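VP4 CORE protein (Bluetongue virus, PDB 2JHP) forms part of the inner capsid of the virus and serves there as a multifunctional RNA-capping enzyme, a production line for building the mRNA cap. Local coordinates at residues T11-H16 / F69-K74; I82-V87 / K486-Y491; V87-E92 / K100-E105. One frame throughout, in Å; residues are numbered along the deposited sequence.

Contact 1 of 3, residues T11-H16 / F69-K74; sequences TNELSH and FISTHK
E13 and T72 reach toward each other tip to tip, and E13 OE2 accepts two hydrogen bonds. T72 N lies 3.0 Å from E13 OE2, nearly in line with the C-O bond, at an N-H...O angle of 166°. T72 OG1, 2.7 Å from the same E13 OE2, comes in from above the carboxylate plane. A bend at chi2 (-74°) swings CD of E13 toward these donors. E13 OE1 accepts from T11 OG1 on its syn side, and S71 OG lies within reach of both T11 OG1 (2.8 Å) and E13 OE2 (3.1 Å), the choice between them not being settled. S71 OG also receives H73 N, forming an ST turn. The H73 ring has E13 OE2 over one face, offset toward the rim.

Among the backbones, T11 N bonds to I70 O at 3.2 Å, carrying on the parallel pairing of strands 7-10 and 67-71 beyond the first strand's end.

Apolar contact falls to L14. Its CD2 rests 3.7 Å from S71 CA, and its CD1 slides past T72 CG2 at 3.9 Å.

With donors at both oxygens, the carboxylate of E13 is held in a fixed orientation and is probably ionised, and it ties together the loops that leave two neighbouring strands of the sheet.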
ATOM      1  N   THR A  11       6.262 -17.640  23.920  1.00 17.22           N
ATOM      2  CA  THR A  11       6.611 -19.023  24.237  1.00 18.97           C
ATOM      3  C   THR A  11       7.231 -19.119  25.632  1.00 25.66           C
ATOM      4  O   THR A  11       7.535 -18.101  26.262  1.00 23.31           O
ATOM      5  CB  THR A  11       7.542 -19.651  23.172  1.00 32.64           C
ATOM      6  OG1 THR A  11       8.757 -18.894  23.070  1.00 -6.97           O
ATOM      7  CG2 THR A  11       6.853 -19.684  21.820  1.00 -5.55           C
ATOM      8  N   ASN A  12       7.423 -20.349  26.098  1.00 27.98           N
ATOM      9  CA  ASN A  12       7.710 -20.617  27.506  1.00 32.35           C
ATOM     10  C   ASN A  12       8.974 -19.982  28.075  1.00 21.90           C
ATOM     11  O   ASN A  12       8.960 -19.490  29.206  1.00 37.19           O
ATOM     12  CB  ASN A  12       7.689 -22.126  27.779  1.00 34.13           C
ATOM     13  CG  ASN A  12       6.289 -22.715  27.688  1.00 63.40           C
ATOM     14  OD1 ASN A  12       6.023 -23.588  26.861  1.00 38.11           O
ATOM     15  ND2 ASN A  12       5.384 -22.226  28.532  1.00 52.95           N
ATOM     16  N   GLU A  13      10.052 -19.979  27.290  1.00 17.82           N
ATOM     17  CA  GLU A  13      11.352 -19.469  27.753  1.00  5.14           C
ATOM     18  C   GLU A  13      11.300 -17.971  28.049  1.00 10.23           C
ATOM     19  O   GLU A  13      12.231 -17.406  28.619  1.00  8.79           O
ATOM     20  CB  GLU A  13      12.468 -19.800  26.742  1.00 -7.84           C
ATOM     21  CG  GLU A  13      12.617 -18.834  25.554  1.00-14.73           C
ATOM     22  CD  GLU A  13      11.524 -18.949  24.474  1.00 29.28           C
ATOM     23  OE1 GLU A  13      10.544 -19.717  24.635  1.00-12.20           O
ATOM     24  OE2 GLU A  13      11.652 -18.252  23.445  1.00 12.85           O
ATOM     25  N   LEU A  14      10.181 -17.353  27.682  1.00 10.02           N
ATOM     26  CA  LEU A  14      10.021 -15.907  27.663  1.00 17.76           C
ATOM     27  C   LEU A  14       8.955 -15.499  28.677  1.00 29.53           C
ATOM     28  O   LEU A  14       8.943 -14.366  29.167  1.00 31.14           O
ATOM     29  CB  LEU A  14       9.576 -15.498  26.257  1.00 22.03           C
ATOM     30  CG  LEU A  14      10.232 -14.375  25.452  1.00 12.60           C
ATOM     31  CD1 LEU A  14      11.742 -14.458  25.463  1.00 -0.95           C
ATOM     32  CD2 LEU A  14       9.731 -14.421  24.019  1.00 13.39           C
ATOM     33  N   SER A  15       8.078 -16.453  28.987  1.00 26.57           N
ATOM     34  CA  SER A  15       6.905 -16.256  29.844  1.00 22.79           C
ATOM     35  C   SER A  15       7.156 -15.543  31.179  1.00 22.56           C
ATOM     36  O   SER A  15       6.282 -14.831  31.675  1.00 31.53           O
ATOM     37  CB  SER A  15       6.239 -17.607  30.107  1.00 20.98           C
ATOM     38  OG  SER A  15       5.358 -17.536  31.212  1.00 47.98           O
ATOM     39  N   HIS A  16       8.332 -15.749  31.762  1.00 20.71           N
ATOM     40  CA  HIS A  16       8.647 -15.200  33.077  1.00 20.43           C
ATOM     41  C   HIS A  16       8.825 -13.675  33.085  1.00 19.66           C
ATOM     42  O   HIS A  16       8.547 -13.028  34.098  1.00 14.99           O
ATOM     43  CB  HIS A  16       9.886 -15.891  33.657  1.00 14.26           C
ATOM     44  CG  HIS A  16      11.141 -15.622  32.887  1.00 51.74           C
ATOM     45  ND1 HIS A  16      11.363 -16.134  31.625  1.00 -5.47           N
ATOM     46  CD2 HIS A  16      12.239 -14.893  33.199  1.00 16.12           C
ATOM     47  CE1 HIS A  16      12.545 -15.726  31.193  1.00 17.35           C
ATOM     48  NE2 HIS A  16      13.097 -14.975  32.131  1.00 -4.52           N
ATOM     49  N   PHE A  69       2.639 -14.014  17.534  1.00 38.89           N
ATOM     50  CA  PHE A  69       3.520 -15.032  18.083  1.00 23.47           C
ATOM     51  C   PHE A  69       4.921 -14.473  18.289  1.00 14.83           C
ATOM     52  O   PHE A  69       5.572 -14.028  17.343  1.00 12.36           O
ATOM     53  CB  PHE A  69       3.497 -16.279  17.193  1.00 39.33           C
ATOM     54  CG  PHE A  69       2.107 -16.804  16.937  1.00 13.03           C
ATOM     55  CD1 PHE A  69       1.340 -16.314  15.886  1.00 14.67           C
ATOM     56  CD2 PHE A  69       1.549 -17.772  17.763  1.00 19.20           C
ATOM     57  CE1 PHE A  69       0.043 -16.800  15.660  1.00 32.47           C
ATOM     58  CE2 PHE A  69       0.259 -18.253  17.535  1.00 27.87           C
ATOM     59  CZ  PHE A  69      -0.488 -17.767  16.486  1.00 -4.60           C
ATOM     60  N   ILE A  70       5.352 -14.468  19.549  1.00 13.26           N
ATOM     61  CA  ILE A  70       6.642 -13.903  19.938  1.00 12.30           C
ATOM     62  C   ILE A  70       7.507 -14.979  20.593  1.00 15.58           C
ATOM     63  O   ILE A  70       7.053 -15.665  21.511  1.00 22.02           O
ATOM     64  CB  ILE A  70       6.470 -12.719  20.925  1.00 15.33           C
ATOM     65  CG1 ILE A  70       5.556 -11.637  20.347  1.00 23.16           C
ATOM     66  CG2 ILE A  70       7.809 -12.112  21.284  1.00 10.45           C
ATOM     67  CD1 ILE A  70       4.259 -11.481  21.084  1.00 14.34           C
ATOM     68  N   SER A  71       8.748 -15.124  20.128  1.00 11.81           N
ATOM     69  CA  SER A  71       9.680 -16.114  20.692  1.00 -4.42           C
ATOM     70  C   SER A  71      11.134 -15.822  20.344  1.00 10.10           C
ATOM     71  O   SER A  71      11.418 -14.998  19.473  1.00 12.50           O
ATOM     72  CB  SER A  71       9.332 -17.529  20.198  1.00  7.82           C
ATOM     73  OG  SER A  71      10.221 -18.499  20.737  1.00 13.73           O
ATOM     74  N   THR A  72      12.049 -16.506  21.031  1.00 14.49           N
ATOM     75  CA  THR A  72      13.450 -16.534  20.622  1.00  9.69           C
ATOM     76  C   THR A  72      13.617 -17.532  19.476  1.00 18.40           C
ATOM     77  O   THR A  72      14.428 -17.318  18.573  1.00 15.94           O
ATOM     78  CB  THR A  72      14.418 -16.898  21.789  1.00  4.64           C
ATOM     79  OG1 THR A  72      14.094 -18.191  22.317  1.00 20.09           O
ATOM     80  CG2 THR A  72      14.351 -15.852  22.903  1.00-10.39           C
ATOM     81  N   HIS A  73      12.822 -18.603  19.518  1.00 22.98           N
ATOM     82  CA  HIS A  73      12.862 -19.687  18.526  1.00 10.38           C
ATOM     83  C   HIS A  73      12.290 -19.256  17.163  1.00 -0.65           C
ATOM     84  O   HIS A  73      11.589 -18.249  17.065  1.00  4.83           O
ATOM     85  CB  HIS A  73      12.135 -20.932  19.064  1.00 12.99           C
ATOM     86  CG  HIS A  73      12.587 -21.361  20.433  1.00  8.13           C
ATOM     87  ND1 HIS A  73      11.706 -21.566  21.476  1.00 30.41           N
ATOM     88  CD2 HIS A  73      13.823 -21.619  20.929  1.00 -2.89           C
ATOM     89  CE1 HIS A  73      12.380 -21.934  22.552  1.00  7.26           C
ATOM     90  NE2 HIS A  73      13.665 -21.971  22.248  1.00 36.25           N
ATOM     91  N   LYS A  74      12.599 -20.012  16.110  1.00  6.09           N
ATOM     92  CA  LYS A  74      12.188 -19.635  14.752  1.00 11.47           C
ATOM     93  C   LYS A  74      10.679 -19.750  14.523  1.00 15.56           C
ATOM     94  O   LYS A  74      10.097 -18.946  13.792  1.00 16.18           O
ATOM     95  CB  LYS A  74      12.940 -20.449  13.696  1.00 11.94           C
ATOM     96  CG  LYS A  74      13.060 -19.730  12.345  1.00 12.91           C
ATOM     97  CD  LYS A  74      13.207 -20.689  11.152  1.00 21.75           C
ATOM     98  CE  LYS A  74      11.847 -21.168  10.617  1.00 13.31           C
ATOM     99  NZ  LYS A  74      11.050 -20.095   9.951  1.00 44.00           N
TER

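Contact 2 of 3, residues I82-V87 / K486-Y491; sequences IKTVDV and KKDLTY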
ATOM      1  N   ILE A  82       3.189 -25.299  10.896  1.00 16.51           N
ATOM      2  CA  ILE A  82       4.327 -24.851  11.689  1.00 15.00           C
ATOM      3  C   ILE A  82       4.491 -23.351  11.407  1.00 18.67           C
ATOM      4  O   ILE A  82       5.113 -22.949  10.415  1.00 22.94           O
ATOM      5  CB  ILE A  82       5.612 -25.677  11.386  1.00 12.78           C
ATOM      6  CG1 ILE A  82       5.379 -27.157  11.717  1.00  1.34           C
ATOM      7  CG2 ILE A  82       6.791 -25.160  12.190  1.00 11.01           C
ATOM      8  CD1 ILE A  82       6.481 -28.096  11.277  1.00 17.33           C
ATOM      9  N   LYS A  83       3.900 -22.533  12.277  1.00 19.97           N
ATOM     10  CA  LYS A  83       3.795 -21.090  12.056  1.00 13.22           C
ATOM     11  C   LYS A  83       5.107 -20.354  12.290  1.00 18.23           C
ATOM     12  O   LYS A  83       5.683 -20.460  13.367  1.00 21.74           O
ATOM     13  CB  LYS A  83       2.703 -20.493  12.959  1.00 10.07           C
ATOM     14  CG  LYS A  83       2.586 -18.966  12.910  1.00 13.09           C
ATOM     15  CD  LYS A  83       2.056 -18.463  11.564  1.00 34.53           C
ATOM     16  CE  LYS A  83       2.138 -16.942  11.454  1.00 11.29           C
ATOM     17  NZ  LYS A  83       3.414 -16.448  10.856  1.00 24.06           N
ATOM     18  N   THR A  84       5.554 -19.592  11.292  1.00 16.63           N
ATOM     19  CA  THR A  84       6.723 -18.718  11.429  1.00 25.30           C
ATOM     20  C   THR A  84       6.468 -17.655  12.499  1.00 17.35           C
ATOM     21  O   THR A  84       5.404 -17.031  12.527  1.00 25.17           O
ATOM     22  CB  THR A  84       7.088 -18.026  10.094  1.00 21.58           C
ATOM     23  OG1 THR A  84       7.229 -19.009   9.065  1.00 20.80           O
ATOM     24  CG2 THR A  84       8.394 -17.254  10.217  1.00 30.72           C
ATOM     25  N   VAL A  85       7.451 -17.467  13.377  1.00 18.42           N
ATOM     26  CA  VAL A  85       7.357 -16.517  14.488  1.00 10.69           C
ATOM     27  C   VAL A  85       7.231 -15.071  13.993  1.00 14.06           C
ATOM     28  O   VAL A  85       8.060 -14.600  13.213  1.00 18.42           O
ATOM     29  CB  VAL A  85       8.542 -16.717  15.481  1.00 11.11           C
ATOM     30  CG1 VAL A  85       8.856 -15.472  16.248  1.00-13.30           C
ATOM     31  CG2 VAL A  85       8.222 -17.837  16.452  1.00 19.86           C
ATOM     32  N   ASP A  86       6.167 -14.395  14.425  1.00 12.85           N
ATOM     33  CA  ASP A  86       5.896 -12.998  14.052  1.00 19.54           C
ATOM     34  C   ASP A  86       6.967 -12.033  14.555  1.00 24.54           C
ATOM     35  O   ASP A  86       7.501 -11.239  13.785  1.00 21.96           O
ATOM     36  CB  ASP A  86       4.526 -12.540  14.579  1.00 20.33           C
ATOM     37  CG  ASP A  86       3.358 -13.181  13.844  1.00 18.03           C
ATOM     38  OD1 ASP A  86       2.285 -13.310  14.469  1.00 35.22           O
ATOM     39  OD2 ASP A  86       3.502 -13.550  12.656  1.00 21.13           O
ATOM     40  N   VAL A  87       7.256 -12.095  15.853  1.00 21.43           N
ATOM     41  CA  VAL A  87       8.286 -11.257  16.463  1.00 15.56           C
ATOM     42  C   VAL A  87       9.363 -12.168  17.020  1.00 14.87           C
ATOM     43  O   VAL A  87       9.119 -12.899  17.979  1.00 13.99           O
ATOM     44  CB  VAL A  87       7.730 -10.385  17.626  1.00 11.10           C
ATOM     45  CG1 VAL A  87       8.793  -9.406  18.133  1.00 21.42           C
ATOM     46  CG2 VAL A  87       6.500  -9.635  17.201  1.00 33.69           C
ATOM     47  N   LYS A 486      -1.290 -16.456   2.074  1.00 19.71           N
ATOM     48  CA  LYS A 486      -0.911 -17.709   2.718  1.00 23.39           C
ATOM     49  C   LYS A 486      -1.321 -17.733   4.192  1.00 14.41           C
ATOM     50  O   LYS A 486      -1.511 -16.686   4.804  1.00 16.23           O
ATOM     51  CB  LYS A 486       0.602 -17.923   2.612  1.00 15.96           C
ATOM     52  CG  LYS A 486       1.140 -18.085   1.208  1.00138.67           C
ATOM     53  CD  LYS A 486       2.659 -18.044   1.246  1.00170.62           C
ATOM     54  CE  LYS A 486       3.256 -17.719  -0.110  1.00 91.99           C
ATOM     55  NZ  LYS A 486       3.280 -18.907  -1.005  1.00  8.69           N
ATOM     56  N   LYS A 487      -1.456 -18.931   4.755  1.00 13.65           N
ATOM     57  CA  LYS A 487      -1.782 -19.089   6.173  1.00 12.67           C
ATOM     58  C   LYS A 487      -0.697 -18.497   7.073  1.00 11.79           C
ATOM     59  O   LYS A 487      -0.992 -17.972   8.152  1.00 20.28           O
ATOM     60  CB  LYS A 487      -1.978 -20.568   6.520  1.00 14.40           C
ATOM     61  CG  LYS A 487      -3.410 -20.974   6.820  1.00 14.50           C
ATOM     62  CD  LYS A 487      -4.115 -21.582   5.626  1.00 -3.82           C
ATOM     63  CE  LYS A 487      -5.249 -22.507   6.077  1.00 -4.18           C
ATOM     64  NZ  LYS A 487      -4.750 -23.865   6.494  1.00 24.57           N
ATOM     65  N   ASP A 488       0.548 -18.582   6.601  1.00  5.69           N
ATOM     66  CA  ASP A 488       1.747 -18.229   7.362  1.00 -3.80           C
ATOM     67  C   ASP A 488       2.061 -16.708   7.421  1.00 10.96           C
ATOM     68  O   ASP A 488       2.996 -16.268   8.108  1.00 11.81           O
ATOM     69  CB  ASP A 488       2.922 -19.011   6.781  1.00-17.72           C
ATOM     70  CG  ASP A 488       4.077 -19.109   7.726  1.00-11.74           C
ATOM     71  OD1 ASP A 488       3.880 -19.486   8.889  1.00 11.73           O
ATOM     72  OD2 ASP A 488       5.190 -18.805   7.294  1.00 12.01           O
ATOM     73  N   LEU A 489       1.263 -15.919   6.705  1.00 13.11           N
ATOM     74  CA  LEU A 489       1.373 -14.461   6.688  1.00  9.39           C
ATOM     75  C   LEU A 489       1.645 -13.852   8.066  1.00 11.28           C
ATOM     76  O   LEU A 489       0.871 -14.047   9.013  1.00 10.14           O
ATOM     77  CB  LEU A 489       0.092 -13.836   6.126  1.00 15.15           C
ATOM     78  CG  LEU A 489       0.097 -12.311   5.975  1.00 25.70           C
ATOM     79  CD1 LEU A 489       1.073 -11.872   4.882  1.00 19.49           C
ATOM     80  CD2 LEU A 489      -1.301 -11.787   5.677  1.00  5.62           C
ATOM     81  N   THR A 490       2.751 -13.125   8.166  1.00 14.29           N
ATOM     82  CA  THR A 490       3.059 -12.377   9.361  1.00 14.82           C
ATOM     83  C   THR A 490       2.374 -11.025   9.252  1.00 16.08           C
ATOM     84  O   THR A 490       2.662 -10.230   8.341  1.00 30.08           O
ATOM     85  CB  THR A 490       4.577 -12.230   9.547  1.00 17.10           C
ATOM     86  OG1 THR A 490       5.113 -13.515   9.868  1.00  0.81           O
ATOM     87  CG2 THR A 490       4.918 -11.243  10.674  1.00  7.19           C
ATOM     88  N   TYR A 491       1.447 -10.785  10.172  1.00 26.51           N
ATOM     89  CA  TYR A 491       0.761  -9.514  10.246  1.00  8.20           C
ATOM     90  C   TYR A 491       0.173  -9.325  11.642  1.00  9.74           C
ATOM     91  O   TYR A 491       0.165 -10.238  12.462  1.00 19.20           O
ATOM     92  CB  TYR A 491      -0.311  -9.400   9.162  1.00-10.46           C
ATOM     93  CG  TYR A 491      -1.541 -10.201   9.453  1.00  9.69           C
ATOM     94  CD1 TYR A 491      -2.730  -9.572   9.799  1.00 15.63           C
ATOM     95  CD2 TYR A 491      -1.518 -11.589   9.409  1.00-10.15           C
ATOM     96  CE1 TYR A 491      -3.870 -10.304  10.075  1.00  4.26           C
ATOM     97  CE2 TYR A 491      -2.640 -12.325   9.691  1.00  4.43           C
ATOM     98  CZ  TYR A 491      -3.822 -11.684  10.016  1.00 12.14           C
ATOM     99  OH  TYR A 491      -4.954 -12.423  10.292  1.00 12.90           O
TER
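The two oxygens of the D488 carboxylate both turn their syn lone pairs to T84, whose side chain crosses that of D488 at about a right angle. D488 OD1 takes the backbone N of T84 at 2.9 Å, with an N-H...O angle of 169°, and D488 OD2 takes T84 OG1 at 2.7 Å, so that one residue grips both oxygens and fixes the rotation of the group. The second flat carboxylate, that of D86, slides past T490 with OD2 beside the threonine: T490 OG1 lies 3.2 Å from D86 OD2, and T490 CG2 also touches that oxygen. D86 OD1 faces other partners, a salt bridge to R63 and the backbone N of F69. The Y491 ring has L489 O in its plane at the edge, and the Y491 side chain also touches I474, L475 and M478 of helix 470-480.

Between the two carboxylates comes K83. Its chain is bent at chi2 and again at chi4 (91°), which turns NZ in among oxygens. K83 NZ bonds to T84 O at 2.7 Å, on a lone pair in the carbonyl plane, and to D488 O at 2.8 Å, there from 42° above the plane. D86 OD2 is a weaker partner of K83 NZ at 3.4 Å, and D488 OD1 a long salt-bridge partner.

Segment 82-87 begins with the second strand of the hairpin 75-77/82-84, and 486-491 begins with a type I turn, K486 to L489, in the loop joining helices 470-480 and 493-496. Since K83 is buried and its amine sits between two acidic groups and two carbonyls, it is probably kept protonated; together with the paired T84-D488 bonds it joins two parts of the chain almost 400 residues apart.

Contact 3 of 3, residues V87-E92 / K100-E105; sequences VRIPRE and KAFENE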
ATOM      1  N   VAL A  87       7.256 -12.095  15.853  1.00 21.43           N
ATOM      2  CA  VAL A  87       8.286 -11.257  16.463  1.00 15.56           C
ATOM      3  C   VAL A  87       9.363 -12.168  17.020  1.00 14.87           C
ATOM      4  O   VAL A  87       9.119 -12.899  17.979  1.00 13.99           O
ATOM      5  CB  VAL A  87       7.730 -10.385  17.626  1.00 11.10           C
ATOM      6  CG1 VAL A  87       8.793  -9.406  18.133  1.00 21.42           C
ATOM      7  CG2 VAL A  87       6.500  -9.635  17.201  1.00 33.69           C
ATOM      8  N   ARG A  88      10.549 -12.135  16.425  1.00 10.08           N
ATOM      9  CA  ARG A  88      11.653 -12.920  16.976  1.00 13.33           C
ATOM     10  C   ARG A  88      12.516 -12.111  17.935  1.00 18.23           C
ATOM     11  O   ARG A  88      13.217 -11.186  17.531  1.00 11.28           O
ATOM     12  CB  ARG A  88      12.505 -13.593  15.894  1.00 16.09           C
ATOM     13  CG  ARG A  88      13.433 -14.637  16.477  1.00 30.65           C
ATOM     14  CD  ARG A  88      14.017 -15.560  15.437  1.00 47.78           C
ATOM     15  NE  ARG A  88      14.784 -16.620  16.089  1.00  7.94           N
ATOM     16  CZ  ARG A  88      15.379 -17.629  15.462  1.00 -1.47           C
ATOM     17  NH1 ARG A  88      15.312 -17.738  14.140  1.00 33.75           N
ATOM     18  NH2 ARG A  88      16.048 -18.536  16.162  1.00 16.41           N
ATOM     19  N   ILE A  89      12.431 -12.480  19.209  1.00  7.93           N
ATOM     20  CA  ILE A  89      13.194 -11.852  20.275  1.00  1.87           C
ATOM     21  C   ILE A  89      14.626 -12.357  20.256  1.00 11.08           C
ATOM     22  O   ILE A  89      14.863 -13.561  20.364  1.00 15.10           O
ATOM     23  CB  ILE A  89      12.569 -12.119  21.665  1.00 -1.85           C
ATOM     24  CG1 ILE A  89      11.101 -11.690  21.682  1.00  6.15           C
ATOM     25  CG2 ILE A  89      13.367 -11.412  22.771  1.00-13.36           C
ATOM     26  CD1 ILE A  89      10.873 -10.210  21.404  1.00 13.64           C
ATOM     27  N   PRO A  90      15.584 -11.427  20.107  1.00 12.61           N
ATOM     28  CA  PRO A  90      17.023 -11.730  20.082  1.00  9.30           C
ATOM     29  C   PRO A  90      17.505 -12.378  21.380  1.00 13.91           C
ATOM     30  O   PRO A  90      16.825 -12.287  22.411  1.00 18.55           O
ATOM     31  CB  PRO A  90      17.675 -10.350  19.903  1.00  9.66           C
ATOM     32  CG  PRO A  90      16.586  -9.468  19.339  1.00 14.47           C
ATOM     33  CD  PRO A  90      15.314  -9.985  19.933  1.00 18.36           C
ATOM     34  N   ARG A  91      18.665 -13.033  21.313  1.00 16.79           N
ATOM     35  CA  ARG A  91      19.277 -13.668  22.480  1.00 13.45           C
ATOM     36  C   ARG A  91      19.557 -12.645  23.576  1.00 17.33           C
ATOM     37  O   ARG A  91      19.061 -12.775  24.699  1.00 15.05           O
ATOM     38  CB  ARG A  91      20.580 -14.372  22.093  1.00 15.73           C
ATOM     39  CG  ARG A  91      20.403 -15.732  21.447  1.00 21.72           C
ATOM     40  CD  ARG A  91      21.753 -16.416  21.266  1.00 -2.01           C
ATOM     41  NE  ARG A  91      21.644 -17.612  20.434  1.00 28.13           N
ATOM     42  CZ  ARG A  91      22.674 -18.255  19.890  1.00 48.72           C
ATOM     43  NH1 ARG A  91      23.919 -17.827  20.083  1.00 95.09           N
ATOM     44  NH2 ARG A  91      22.458 -19.333  19.148  1.00 42.41           N
ATOM     45  N   GLU A  92      20.336 -11.621  23.225  1.00 25.96           N
ATOM     46  CA  GLU A  92      20.781 -10.586  24.163  1.00 28.55           C
ATOM     47  C   GLU A  92      19.612  -9.855  24.818  1.00 24.98           C
ATOM     48  O   GLU A  92      19.718  -9.380  25.950  1.00 20.89           O
ATOM     49  CB  GLU A  92      21.679  -9.567  23.451  1.00 30.83           C
ATOM     50  CG  GLU A  92      22.292 -10.066  22.149  1.00 25.07           C
ATOM     51  CD  GLU A  92      23.766  -9.708  22.008  1.00 16.78           C
ATOM     52  OE1 GLU A  92      24.123  -8.510  22.121  1.00 29.98           O
ATOM     53  OE2 GLU A  92      24.573 -10.638  21.770  1.00  7.39           O
ATOM     54  N   LYS A 100      11.365  -3.326  29.443  1.00 11.27           N
ATOM     55  CA  LYS A 100      11.283  -2.223  28.488  1.00 11.03           C
ATOM     56  C   LYS A 100      11.840  -2.578  27.102  1.00 16.17           C
ATOM     57  O   LYS A 100      11.139  -2.425  26.099  1.00 29.69           O
ATOM     58  CB  LYS A 100      11.930  -0.948  29.049  1.00  3.14           C
ATOM     59  CG  LYS A 100      10.972  -0.111  29.899  1.00  6.09           C
ATOM     60  CD  LYS A 100      11.654   1.100  30.516  1.00 28.41           C
ATOM     61  CE  LYS A 100      10.690   1.881  31.394  1.00112.02           C
ATOM     62  NZ  LYS A 100      11.361   3.038  32.049  1.00 -1.40           N
ATOM     63  N   ALA A 101      13.075  -3.074  27.046  1.00 21.04           N
ATOM     64  CA  ALA A 101      13.686  -3.461  25.768  1.00 18.86           C
ATOM     65  C   ALA A 101      12.867  -4.532  25.039  1.00  3.06           C
ATOM     66  O   ALA A 101      12.726  -4.491  23.816  1.00 11.99           O
ATOM     67  CB  ALA A 101      15.113  -3.922  25.974  1.00 20.36           C
ATOM     68  N   PHE A 102      12.328  -5.478  25.808  1.00 -9.88           N
ATOM     69  CA  PHE A 102      11.410  -6.505  25.313  1.00  0.80           C
ATOM     70  C   PHE A 102      10.211  -5.883  24.608  1.00 12.46           C
ATOM     71  O   PHE A 102       9.932  -6.195  23.451  1.00 40.42           O
ATOM     72  CB  PHE A 102      10.950  -7.392  26.481  1.00  2.81           C
ATOM     73  CG  PHE A 102      10.039  -8.526  26.073  1.00 -4.00           C
ATOM     74  CD1 PHE A 102      10.528  -9.591  25.318  1.00 86.57           C
ATOM     75  CD2 PHE A 102       8.695  -8.537  26.464  1.00-12.75           C
ATOM     76  CE1 PHE A 102       9.697 -10.644  24.940  1.00  2.69           C
ATOM     77  CE2 PHE A 102       7.850  -9.588  26.089  1.00 17.29           C
ATOM     78  CZ  PHE A 102       8.353 -10.643  25.323  1.00 -2.60           C
ATOM     79  N   GLU A 103       9.516  -4.992  25.308  1.00  9.09           N
ATOM     80  CA  GLU A 103       8.331  -4.338  24.761  1.00 -3.37           C
ATOM     81  C   GLU A 103       8.643  -3.494  23.517  1.00  2.72           C
ATOM     82  O   GLU A 103       7.900  -3.540  22.536  1.00 11.67           O
ATOM     83  CB  GLU A 103       7.635  -3.506  25.840  1.00-12.76           C
ATOM     84  CG  GLU A 103       7.120  -4.343  27.012  1.00 -7.55           C
ATOM     85  CD  GLU A 103       6.101  -3.622  27.895  1.00 27.87           C
ATOM     86  OE1 GLU A 103       6.354  -2.462  28.308  1.00 34.14           O
ATOM     87  OE2 GLU A 103       5.046  -4.239  28.185  1.00  8.39           O
ATOM     88  N   ASN A 104       9.741  -2.729  23.571  1.00 -2.94           N
ATOM     89  CA  ASN A 104      10.234  -1.956  22.418  1.00-14.14           C
ATOM     90  C   ASN A 104      10.577  -2.852  21.236  1.00  7.38           C
ATOM     91  O   ASN A 104      10.398  -2.458  20.082  1.00  8.88           O
ATOM     92  CB  ASN A 104      11.470  -1.138  22.793  1.00 -9.67           C
ATOM     93  CG  ASN A 104      11.183  -0.045  23.819  1.00  8.38           C
ATOM     94  OD1 ASN A 104      11.787  -0.022  24.883  1.00  8.23           O
ATOM     95  ND2 ASN A 104      10.290   0.873  23.487  1.00 13.41           N
ATOM     96  N   GLU A 105      11.078  -4.051  21.528  1.00  9.76           N
ATOM     97  CA  GLU A 105      11.302  -5.051  20.487  1.00 22.96           C
ATOM     98  C   GLU A 105       9.991  -5.429  19.804  1.00 -2.10           C
ATOM     99  O   GLU A 105       9.897  -5.369  18.573  1.00 19.86           O
ATOM    100  CB  GLU A 105      11.992  -6.298  21.032  1.00 17.08           C
ATOM    101  CG  GLU A 105      12.485  -7.221  19.935  1.00 38.72           C
ATOM    102  CD  GLU A 105      13.508  -6.551  19.033  1.00 29.01           C
ATOM    103  OE1 GLU A 105      14.522  -6.058  19.566  1.00 -0.40           O
ATOM    104  OE2 GLU A 105      13.302  -6.515  17.797  1.00 10.29           O
TER
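E105, whose side chain faces I89 and P90, is held in helix 99-112 by a backbone bond from its N to A101 O at 2.9 Å. Across the contact itself the meeting is made by carbon. I89 CD1 lies 3.7 Å from E105 CG, the two side chains sliding past each other in opposite directions. P90 crosses the same glutamate obliquely, with P90 CD 4.0 Å from E105 CG and P90 CG 4.0 Å from E105 OE1. E105 has CG anti to its backbone N (chi1 -168°), which extends the chain off the helix toward the strand exit, and a bend at chi2 then brings CD to P90 CD. It is thus the aliphatic part of a charged side chain that does most of the touching, while OE1 makes a long, weak ion pair with R108.

Strand 87-88 is the last in a five-stranded parallel sheet of order 2-3-1-4-5, and after a short connection the chain returns as helix 99-112 to pack against that strand's exit. This is the layering of an alpha/beta fold, with the helix set against an edge strand.

F102, one turn earlier on the helix, adds an aromatic contact. Its side chain stands at about a right angle to that of I89, and its CE1 atom is 3.7 Å from I89 CG1 and 3.8 Å from I89 CD1. Both residues also touch L14, and I89 leans on I70 of the neighbouring strand, so the isoleucine is wedged between sheet and helix. V87 contributes more lightly, through CG1 at 4.2 Å from the carbonyl O of E105.

Contacts 1 and 3 lie side by side, their centres 10 Å apart, at the exits of the adjacent parallel strands 67-71 and 87-88. S71 O meets I89 N at 2.7 Å and T72 O meets R88 NE at 2.6 Å, joining them into one cluster. Contact 2 is centred 15 Å from contact 1 and 18 Å from contact 3; it shares V87 with contact 3 and meets contact 1 where F69 O lies 3.0 Å from V87 N. Contact 2 is also the one that leads toward a ligand: the Y491 side chain is about 8 Å from a bound guanine, whose pocket includes W495 a few residues later.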